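Local coordinates for protein malate synthase (Haloferax volcanii, PDB 3OYX) that catalyses the magnesium-dependent Claisen condensation of acetyl-CoA with glyoxylate, then hydrolysis of the malyl-CoA intermediate to malate and CoA in the glyoxylate cycle, at residues A20-D25 and A55-D60; D188-Y193 and E211-T216; E239-R244 and I256-P261. All blocks are in the same frame, centred on the assembly; numbering follows the deposited sequence.

Interaction 1 of 3, residues A20-D25 and A55-D60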
loop_
_atom_site.group_PDB
_atom_site.type_symbol
_atom_site.label_atom_id
_atom_site.label_comp_id
_atom_site.label_asym_id
_atom_site.label_seq_id
_atom_site.Cartn_x
_atom_site.Cartn_y
_atom_site.Cartn_z
ATOM N N ALA A 20 32.301 7.084 17.650
ATOM C CA ALA A 20 33.643 6.706 18.021
ATOM C C ALA A 20 34.292 5.990 16.838
ATOM O O ALA A 20 33.973 4.824 16.561
ATOM C CB ALA A 20 33.632 5.841 19.265
ATOM N N VAL A 21 35.189 6.693 16.135
ATOM C CA VAL A 21 35.829 6.151 14.930
ATOM C C VAL A 21 37.161 5.543 15.337
ATOM O O VAL A 21 37.911 6.145 16.105
ATOM C CB VAL A 21 35.987 7.184 13.785
ATOM C CG1 VAL A 21 36.457 6.483 12.531
ATOM C CG2 VAL A 21 34.654 7.822 13.453
ATOM N N GLU A 22 37.427 4.338 14.843
ATOM C CA GLU A 22 38.583 3.539 15.275
ATOM C C GLU A 22 40.002 4.067 14.933
ATOM O O GLU A 22 40.925 3.939 15.769
ATOM C CB GLU A 22 38.420 2.096 14.786
ATOM C CG GLU A 22 39.247 1.079 15.567
ATOM C CD GLU A 22 38.600 -0.310 15.581
ATOM O OE1 GLU A 22 37.412 -0.444 15.135
ATOM O OE2 GLU A 22 39.293 -1.254 16.048
ATOM N N GLY A 23 40.182 4.630 13.731
ATOM C CA GLY A 23 41.487 5.169 13.310
ATOM C C GLY A 23 42.141 6.155 14.282
ATOM O O GLY A 23 41.810 7.354 14.280
ATOM N N GLU A 24 43.075 5.627 15.083
ATOM C CA GLU A 24 43.809 6.320 16.181
ATOM C C GLU A 24 43.181 7.631 16.698
ATOM O O GLU A 24 42.078 7.534 17.269
ATOM C CB GLU A 24 45.345 6.399 15.925
ATOM C CG GLU A 24 46.211 5.480 16.846
ATOM C CD GLU A 24 46.251 3.979 16.425
ATOM O OE1 GLU A 24 45.526 3.561 15.484
ATOM O OE2 GLU A 24 47.037 3.207 17.036
ATOM N N ASP A 25 43.873 8.788 16.564
ATOM C CA ASP A 25 43.250 10.136 16.618
ATOM C C ASP A 25 42.343 10.354 17.875
ATOM O O ASP A 25 42.494 9.697 18.924
ATOM C CB ASP A 25 42.402 10.278 15.325
ATOM C CG ASP A 25 42.309 11.707 14.736
ATOM O OD1 ASP A 25 42.273 11.814 13.482
ATOM O OD2 ASP A 25 42.171 12.718 15.451
ATOM N N ALA A 55 31.184 0.816 14.675
ATOM C CA ALA A 55 31.543 -0.570 14.985
ATOM C C ALA A 55 31.174 -0.994 16.436
ATOM O O ALA A 55 31.320 -0.195 17.348
ATOM C CB ALA A 55 33.035 -0.758 14.684
ATOM N N PRO A 56 30.665 -2.224 16.665
ATOM C CA PRO A 56 30.182 -2.629 18.000
ATOM C C PRO A 56 31.180 -2.516 19.162
ATOM O O PRO A 56 30.796 -2.196 20.309
ATOM C CB PRO A 56 29.804 -4.105 17.827
ATOM C CG PRO A 56 29.469 -4.232 16.428
ATOM C CD PRO A 56 30.277 -3.196 15.632
ATOM N N SER A 57 32.445 -2.822 18.868
ATOM C CA SER A 57 33.529 -2.728 19.868
ATOM C C SER A 57 33.812 -1.259 20.215
ATOM O O SER A 57 34.462 -0.977 21.210
ATOM C CB SER A 57 34.793 -3.495 19.418
ATOM O OG SER A 57 35.300 -3.003 18.175
ATOM N N MET A 58 33.238 -0.336 19.442
ATOM C CA MET A 58 33.341 1.098 19.722
ATOM C C MET A 58 32.155 1.728 20.447
ATOM O O MET A 58 32.120 2.952 20.650
ATOM C CB MET A 58 33.591 1.868 18.415
ATOM C CG MET A 58 34.909 1.484 17.651
ATOM S SD MET A 58 36.432 1.997 18.522
ATOM C CE MET A 58 36.913 0.447 19.349
ATOM N N ARG A 59 31.164 0.931 20.820
ATOM C CA ARG A 59 29.901 1.541 21.162
ATOM C C ARG A 59 29.879 2.112 22.572
ATOM O O ARG A 59 29.270 3.158 22.777
ATOM C CB ARG A 59 28.700 0.618 20.884
ATOM C CG ARG A 59 28.075 0.867 19.524
ATOM C CD ARG A 59 27.300 -0.345 19.020
ATOM N NE ARG A 59 27.113 -0.312 17.573
ATOM C CZ ARG A 59 26.649 -1.352 16.883
ATOM N NH1 ARG A 59 26.358 -2.443 17.532
ATOM N NH2 ARG A 59 26.489 -1.332 15.572
ATOM N N ASP A 60 30.521 1.449 23.535
ATOM C CA ASP A 60 30.642 2.016 24.887
ATOM C C ASP A 60 31.457 3.299 24.895
ATOM O O ASP A 60 31.139 4.253 25.624
ATOM C CB ASP A 60 31.256 1.026 25.850
ATOM C CG ASP A 60 30.453 -0.256 25.968
ATOM O OD1 ASP A 60 31.108 -1.288 26.180
ATOM O OD2 ASP A 60 29.200 -0.266 25.853
#

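Interaction 2 of 3, residues D188-Y193 and E211-T216. With MG (magnesium ion), chain D; GLV (glyoxylic acid), chain B.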
loop_
_atom_site.group_PDB
_atom_site.type_symbol
_atom_site.label_atom_id
_atom_site.label_comp_id
_atom_site.label_asym_id
_atom_site.label_seq_id
_atom_site.Cartn_x
_atom_site.Cartn_y
_atom_site.Cartn_z
ATOM N N ASP A 188 11.891 5.947 7.943
ATOM C CA ASP A 188 12.141 4.729 7.183
ATOM C C ASP A 188 13.598 4.347 7.220
ATOM O O ASP A 188 14.463 5.188 7.133
ATOM C CB ASP A 188 11.627 4.853 5.734
ATOM C CG ASP A 188 10.116 4.770 5.681
ATOM O OD1 ASP A 188 9.627 4.120 6.638
ATOM O OD2 ASP A 188 9.435 5.346 4.778
ATOM N N GLY A 189 13.870 3.057 7.330
ATOM C CA GLY A 189 15.238 2.566 7.210
ATOM C C GLY A 189 15.263 1.540 6.120
ATOM O O GLY A 189 15.236 0.330 6.362
ATOM N N GLU A 190 15.311 2.055 4.895
ATOM C CA GLU A 190 15.285 1.207 3.700
ATOM C C GLU A 190 16.377 0.130 3.671
ATOM O O GLU A 190 16.201 -0.900 2.990
ATOM C CB GLU A 190 15.316 2.016 2.395
ATOM C CG GLU A 190 13.964 2.501 1.978
ATOM C CD GLU A 190 13.647 3.844 2.553
ATOM O OE1 GLU A 190 14.273 4.265 3.557
ATOM O OE2 GLU A 190 12.760 4.508 1.990
ATOM N N VAL A 191 17.483 0.346 4.378
ATOM C CA VAL A 191 18.573 -0.651 4.322
ATOM C C VAL A 191 18.188 -1.958 5.051
ATOM O O VAL A 191 18.069 -3.007 4.427
ATOM C CB VAL A 191 19.965 -0.106 4.773
ATOM C CG1 VAL A 191 21.035 -1.139 4.481
ATOM C CG2 VAL A 191 20.290 1.147 3.980
ATOM N N ASP A 192 17.998 -1.902 6.360
ATOM C CA ASP A 192 17.655 -3.071 7.104
ATOM C C ASP A 192 16.300 -3.586 6.663
ATOM O O ASP A 192 16.081 -4.810 6.668
ATOM C CB ASP A 192 17.628 -2.708 8.563
ATOM C CG ASP A 192 19.013 -2.624 9.146
ATOM O OD1 ASP A 192 19.732 -3.611 8.937
ATOM O OD2 ASP A 192 19.376 -1.596 9.775
ATOM N N TYR A 193 15.423 -2.683 6.207
ATOM C CA TYR A 193 14.110 -3.099 5.711
ATOM C C TYR A 193 14.200 -4.011 4.491
ATOM O O TYR A 193 13.486 -5.043 4.442
ATOM C CB TYR A 193 13.231 -1.889 5.436
ATOM C CG TYR A 193 11.823 -2.135 4.921
ATOM C CD1 TYR A 193 10.771 -2.344 5.806
ATOM C CD2 TYR A 193 11.548 -2.067 3.552
ATOM C CE1 TYR A 193 9.466 -2.546 5.349
ATOM C CE2 TYR A 193 10.274 -2.234 3.063
ATOM C CZ TYR A 193 9.214 -2.468 3.975
ATOM O OH TYR A 193 7.933 -2.663 3.483
ATOM N N GLU A 211 5.620 1.964 -1.287
ATOM C CA GLU A 211 4.489 1.698 -0.383
ATOM C C GLU A 211 4.937 1.869 1.047
ATOM O O GLU A 211 4.193 2.396 1.853
ATOM C CB GLU A 211 3.869 0.313 -0.532
ATOM C CG GLU A 211 3.391 -0.175 -1.939
ATOM C CD GLU A 211 4.534 -0.579 -2.925
ATOM O OE1 GLU A 211 5.795 -0.546 -2.553
ATOM O OE2 GLU A 211 4.097 -0.902 -4.085
ATOM N N LEU A 212 6.166 1.499 1.380
ATOM C CA LEU A 212 6.629 1.746 2.742
ATOM C C LEU A 212 6.569 3.227 3.095
ATOM O O LEU A 212 6.170 3.579 4.218
ATOM C CB LEU A 212 8.042 1.279 2.951
ATOM C CG LEU A 212 8.684 1.699 4.275
ATOM C CD1 LEU A 212 7.945 1.066 5.441
ATOM C CD2 LEU A 212 10.133 1.302 4.308
ATOM N N ARG A 213 6.942 4.063 2.129
ATOM C CA ARG A 213 7.015 5.507 2.309
ATOM C C ARG A 213 5.592 6.075 2.371
ATOM O O ARG A 213 5.272 6.897 3.239
ATOM C CB ARG A 213 7.895 6.167 1.245
ATOM C CG ARG A 213 9.357 5.901 1.433
ATOM C CD ARG A 213 10.212 6.521 0.329
ATOM N NE ARG A 213 10.185 5.808 -0.934
ATOM C CZ ARG A 213 9.880 6.358 -2.113
ATOM N NH1 ARG A 213 9.582 7.645 -2.222
ATOM N NH2 ARG A 213 9.850 5.604 -3.208
ATOM N N HIS A 214 4.698 5.550 1.553
ATOM C CA HIS A 214 3.305 5.902 1.737
ATOM C C HIS A 214 2.798 5.536 3.145
ATOM O O HIS A 214 2.169 6.331 3.851
ATOM C CB HIS A 214 2.422 5.235 0.679
ATOM C CG HIS A 214 0.962 5.512 0.888
ATOM N ND1 HIS A 214 0.328 6.626 0.366
ATOM C CD2 HIS A 214 0.031 4.849 1.615
ATOM C CE1 HIS A 214 -0.942 6.604 0.722
ATOM N NE2 HIS A 214 -1.141 5.555 1.506
ATOM N N ASN A 215 3.040 4.300 3.549
ATOM C CA ASN A 215 2.532 3.823 4.837
ATOM C C ASN A 215 3.080 4.614 6.019
ATOM O O ASN A 215 2.399 4.788 7.036
ATOM C CB ASN A 215 2.748 2.303 4.913
ATOM C CG ASN A 215 1.890 1.543 3.874
ATOM O OD1 ASN A 215 0.889 2.071 3.349
ATOM N ND2 ASN A 215 2.267 0.304 3.581
ATOM N N THR A 216 4.306 5.130 5.849
ATOM C CA THR A 216 5.057 5.758 6.966
ATOM C C THR A 216 4.538 7.159 7.044
ATOM O O THR A 216 4.162 7.610 8.111
ATOM C CB THR A 216 6.568 5.689 6.769
ATOM O OG1 THR A 216 6.923 4.307 6.700
ATOM C CG2 THR A 216 7.323 6.343 7.939
HETATM MG MG MG D . 18.992 0.340 9.850
HETATM C C1 GLV B . 18.557 2.685 8.632
HETATM O O1 GLV B . 19.028 2.243 9.686
HETATM C C2 GLV B . 18.550 1.699 7.543
HETATM O O2 GLV B . 18.304 2.090 6.405
HETATM O O3 GLV B . 18.746 0.387 7.840
HETATM O O HOH W 1 21.253 0.597 9.687
HETATM O O HOH W 2 19.246 0.279 11.914
#

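Interaction 3 of 3, residues E239-R244 and I256-P261. With GLV (glyoxylic acid), chain B.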
loop_
_atom_site.group_PDB
_atom_site.type_symbol
_atom_site.label_atom_id
_atom_site.label_comp_id
_atom_site.label_asym_id
_atom_site.label_seq_id
_atom_site.Cartn_x
_atom_site.Cartn_y
_atom_site.Cartn_z
ATOM N N GLU A 239 21.558 14.444 -8.078
ATOM C CA GLU A 239 20.289 14.663 -8.783
ATOM C C GLU A 239 19.233 13.609 -8.391
ATOM O O GLU A 239 18.057 13.947 -8.231
ATOM C CB GLU A 239 20.526 14.728 -10.308
ATOM C CG GLU A 239 19.271 14.621 -11.201
ATOM C CD GLU A 239 18.332 15.861 -11.178
ATOM O OE1 GLU A 239 18.771 16.989 -10.801
ATOM O OE2 GLU A 239 17.132 15.700 -11.561
ATOM N N GLY A 240 19.695 12.352 -8.254
ATOM C CA GLY A 240 19.003 11.203 -7.627
ATOM C C GLY A 240 18.418 11.525 -6.261
ATOM O O GLY A 240 17.245 11.267 -6.008
ATOM N N TYR A 241 19.212 12.177 -5.418
ATOM C CA TYR A 241 18.777 12.550 -4.082
ATOM C C TYR A 241 17.680 13.548 -4.174
ATOM O O TYR A 241 16.797 13.522 -3.312
ATOM C CB TYR A 241 19.922 13.123 -3.269
ATOM C CG TYR A 241 19.763 13.339 -1.783
ATOM C CD1 TYR A 241 19.425 12.295 -0.884
ATOM C CD2 TYR A 241 20.104 14.581 -1.229
ATOM C CE1 TYR A 241 19.381 12.530 0.564
ATOM C CE2 TYR A 241 20.072 14.823 0.155
ATOM C CZ TYR A 241 19.712 13.804 1.052
ATOM O OH TYR A 241 19.693 14.144 2.387
ATOM N N ARG A 242 17.727 14.408 -5.183
ATOM C CA ARG A 242 16.709 15.437 -5.321
ATOM C C ARG A 242 15.447 14.820 -5.896
ATOM O O ARG A 242 14.363 15.215 -5.501
ATOM C CB ARG A 242 17.114 16.580 -6.260
ATOM C CG ARG A 242 18.362 17.374 -5.903
ATOM C CD ARG A 242 18.433 18.610 -6.783
ATOM N NE ARG A 242 19.605 19.400 -6.446
ATOM C CZ ARG A 242 20.541 19.784 -7.307
ATOM N NH1 ARG A 242 20.431 19.481 -8.588
ATOM N NH2 ARG A 242 21.585 20.486 -6.877
ATOM N N GLU A 243 15.581 13.898 -6.851
ATOM C CA GLU A 243 14.431 13.160 -7.360
ATOM C C GLU A 243 13.694 12.385 -6.233
ATOM O O GLU A 243 12.469 12.454 -6.101
ATOM C CB GLU A 243 14.839 12.221 -8.507
ATOM C CG GLU A 243 14.771 12.918 -9.872
ATOM C CD GLU A 243 15.693 12.318 -10.950
ATOM O OE1 GLU A 243 16.500 11.387 -10.648
ATOM O OE2 GLU A 243 15.605 12.792 -12.114
ATOM N N ARG A 244 14.455 11.675 -5.401
ATOM C CA ARG A 244 13.867 10.976 -4.308
ATOM C C ARG A 244 13.129 11.925 -3.363
ATOM O O ARG A 244 12.065 11.587 -2.911
ATOM C CB ARG A 244 14.917 10.163 -3.577
ATOM C CG ARG A 244 14.323 9.500 -2.407
ATOM C CD ARG A 244 13.318 8.486 -2.942
ATOM N NE ARG A 244 13.184 7.575 -1.856
ATOM C CZ ARG A 244 13.654 6.349 -1.766
ATOM N NH1 ARG A 244 14.150 5.711 -2.796
ATOM N NH2 ARG A 244 13.464 5.756 -0.594
ATOM N N ILE A 256 14.306 13.789 5.023
ATOM C CA ILE A 256 15.001 12.592 4.605
ATOM C C ILE A 256 16.237 12.483 5.455
ATOM O O ILE A 256 16.656 13.458 6.058
ATOM C CB ILE A 256 15.362 12.666 3.116
ATOM C CG1 ILE A 256 16.151 11.426 2.687
ATOM C CG2 ILE A 256 16.095 14.012 2.794
ATOM C CD1 ILE A 256 15.914 11.103 1.231
ATOM N N TRP A 257 16.800 11.288 5.518
ATOM C CA TRP A 257 18.122 11.081 6.097
ATOM C C TRP A 257 19.222 11.839 5.288
ATOM O O TRP A 257 19.089 12.032 4.064
ATOM C CB TRP A 257 18.367 9.592 6.047
ATOM C CG TRP A 257 19.309 9.007 7.038
ATOM C CD1 TRP A 257 20.667 9.225 7.138
ATOM C CD2 TRP A 257 18.997 8.003 7.990
ATOM N NE1 TRP A 257 21.206 8.439 8.118
ATOM C CE2 TRP A 257 20.205 7.660 8.645
ATOM C CE3 TRP A 257 17.812 7.321 8.335
ATOM C CZ2 TRP A 257 20.256 6.683 9.647
ATOM C CZ3 TRP A 257 17.855 6.372 9.361
ATOM C CH2 TRP A 257 19.070 6.064 9.991
ATOM N N SER A 258 20.281 12.289 5.958
ATOM C CA SER A 258 21.417 12.928 5.277
ATOM C C SER A 258 22.678 12.259 5.825
ATOM O O SER A 258 22.777 11.982 7.028
ATOM C CB SER A 258 21.484 14.413 5.549
ATOM O OG SER A 258 20.487 15.089 4.824
ATOM N N LEU A 259 23.607 11.949 4.927
ATOM C CA LEU A 259 24.790 11.229 5.315
ATOM C C LEU A 259 26.027 12.137 5.370
ATOM O O LEU A 259 27.037 11.759 5.929
ATOM C CB LEU A 259 24.983 10.078 4.350
ATOM C CG LEU A 259 23.989 8.939 4.547
ATOM C CD1 LEU A 259 24.275 7.871 3.538
ATOM C CD2 LEU A 259 24.160 8.376 5.955
ATOM N N THR A 260 25.932 13.330 4.790
ATOM C CA THR A 260 27.035 14.279 4.639
ATOM C C THR A 260 26.516 15.712 4.756
ATOM O O THR A 260 25.325 15.980 4.568
ATOM C CB THR A 260 27.732 14.160 3.238
ATOM O OG1 THR A 260 26.780 14.354 2.188
ATOM C CG2 THR A 260 28.329 12.821 3.039
ATOM N N PRO A 261 27.427 16.670 5.006
ATOM C CA PRO A 261 26.975 18.080 5.006
ATOM C C PRO A 261 26.454 18.462 3.625
ATOM O O PRO A 261 25.562 19.295 3.471
ATOM C CB PRO A 261 28.248 18.843 5.361
ATOM C CG PRO A 261 29.054 17.845 6.195
ATOM C CD PRO A 261 28.816 16.518 5.507
HETATM C C1 GLV B . 18.557 2.685 8.632
HETATM O O1 GLV B . 19.028 2.243 9.686
HETATM C C2 GLV B . 18.550 1.699 7.543
HETATM O O2 GLV B . 18.304 2.090 6.405
HETATM O O3 GLV B . 18.746 0.387 7.840
#

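Interaction 1 of 3, residues A20-D25 and A55-D60
Met-58 lies against both Ala-20 and Glu-22 and carries nearly the whole contact, which has no hydrogen bond across it. Its CB sits 3.5 Å from Ala-20 O. The Ala-20 methyl lies against the Met-58 carbonyl oxygen, CB to O 3.5 Å, and the pair of CB atoms makes a longer, apolar contact at 4.1 Å. Further out, the thioether and the Glu-22 chain cross at about a right angle: Glu-22 OE1 comes within 4.0 Å of Met-58 CG, while Met-58 SD and CE lie beside Glu-22 CG and CD. CG of Met-58 stands anti to its own carbonyl carbon (chi1 -61°), and bends at chi2 and chi3 fold SD and CE against the glutamate. Segment 20-25 is a loop after strand 13-18 of the TIM barrel; residues 55-60 run through a 3-10 turn into helix 59-73. Cutting Met-58 back to an alanine is likely to leave Glu-22 CG and CD without their packing partner, since SD and CE would be gone. Behind the methionine, Met-58 N bonds to Ala-55 O at 2.8 Å. A backbone bond between Val-21 and Ser-27 ties the other loop back on itself. Glu-22 and Ser-57 are exposed, whereas Ala-20 is buried.

Interaction 2 of 3, residues D188-Y193 and E211-T216
Thr-216 OG1 stands 2.7 Å from Asp-188 OD1 and equally close to Leu-212 O one turn back in its own helix; the hydroxyl can give its hydrogen to only one of the two at a time. The aspartate and threonine side chains meet head-on. The other carboxylate oxygen, OD2, rests on the aliphatic part of Arg-213, 3.4 Å from its CG, but is too far from NE (5.8 Å) for an ion pair; the guanidinium is held instead by Asn-248 and Ala-208 O. Leu-212 enters beside the same carboxylate and lays CD2 over the centre of the Tyr-193 ring, 3.6 Å from the centroid and 7° off the ring normal, a CH-pi contact. The ring is swung out to meet it because Tyr-193 CG is anti to the backbone N (chi1 -180°), and its hydroxyl bonds to Glu-163. Glu-190 OE2 touches Arg-213 CD, but its salt bridge goes to Arg-244. The far side of segment 188-193 is the active site. Gly-189 N-caps helix 190-196, whose first turn offers Val-191 N and Asp-192 N to the glyoxylate carboxylate; a helix N-terminus probably favours that negative charge. Asp-192 OD2 binds the magnesium ion at 2.0 Å, alongside glyoxylate O1 and O3, two waters and Glu-158. Asp-188 ends strand 183-188 of the TIM barrel, between strands 152-157 and 226-229, and helix 210-223 packs beside that strand end, with His-214 of a second subunit lying against Tyr-193.

Interaction 3 of 3, residues E239-R244 and I256-P261
Tyr-241 reaches from its helix to the strand and forms the tight part of the contact. Ser-258 OG donates to Tyr-241 OH at 2.7 Å, and that hydroxyl donates to Trp-257 O at 2.8 Å, a short relay that satisfies buried polar atoms. The carbonyl oxygen lies at the edge of the tyrosine ring, in its plane, while the donor is tilted 27° from the carbonyl plane. With CG opposite the backbone N (chi1 -169°), the ring projects toward the strand and runs aslant past Ile-256, whose CD1 is 3.8 Å from Tyr-241 CE1. Packing is looser at Arg-244, where CG only approaches Ile-256 CD1 at 4.3 Å and the guanidinium turns to Asp-229 and Glu-190. On the exposed side, Arg-242 NE makes its salt bridge to Glu-266; its pair with Glu-239 is long. The indole of Trp-257 turns from the helix into the active site: CH2 is 3.7 Å from glyoxylate C1, and NE1 bonds to Thr-16, an acetyl-CoA-binding residue. Helix 239-244 and strand 256-258 are nearly antiparallel, 156° between their N-to-C directions and axes 10.9 Å apart, in the beta-alpha-beta unit 226-229, 238-249, 255-258; Ala-267 of helix 261-269 packs on Tyr-241, Ile-256 and Ser-258.

Overall arrangement
Interactions 2 and 3 adjoin, their centres about 15 Å apart, and both reach the same glyoxylate: interaction 2 through backbone amides and the magnesium ligand Asp-192, interaction 3 through the Trp-257 ring. They are joined by a salt bridge, Glu-190 OE2 to Arg-244 NH2 at 3.0 Å. Arg-213 NE lies 3.3 Å from that same Arg-244 NH2, two basic groups gathered near the Glu-190 carboxylate. Interaction 1 stands apart, with centres about 29 Å from interaction 2 and about 26 Å from interaction 3, at the surface. Even so, its Ala-55 side chain is about 12 Å from glyoxylate and about 8 Å from the side chain of Asp-388, the predicted proton acceptor.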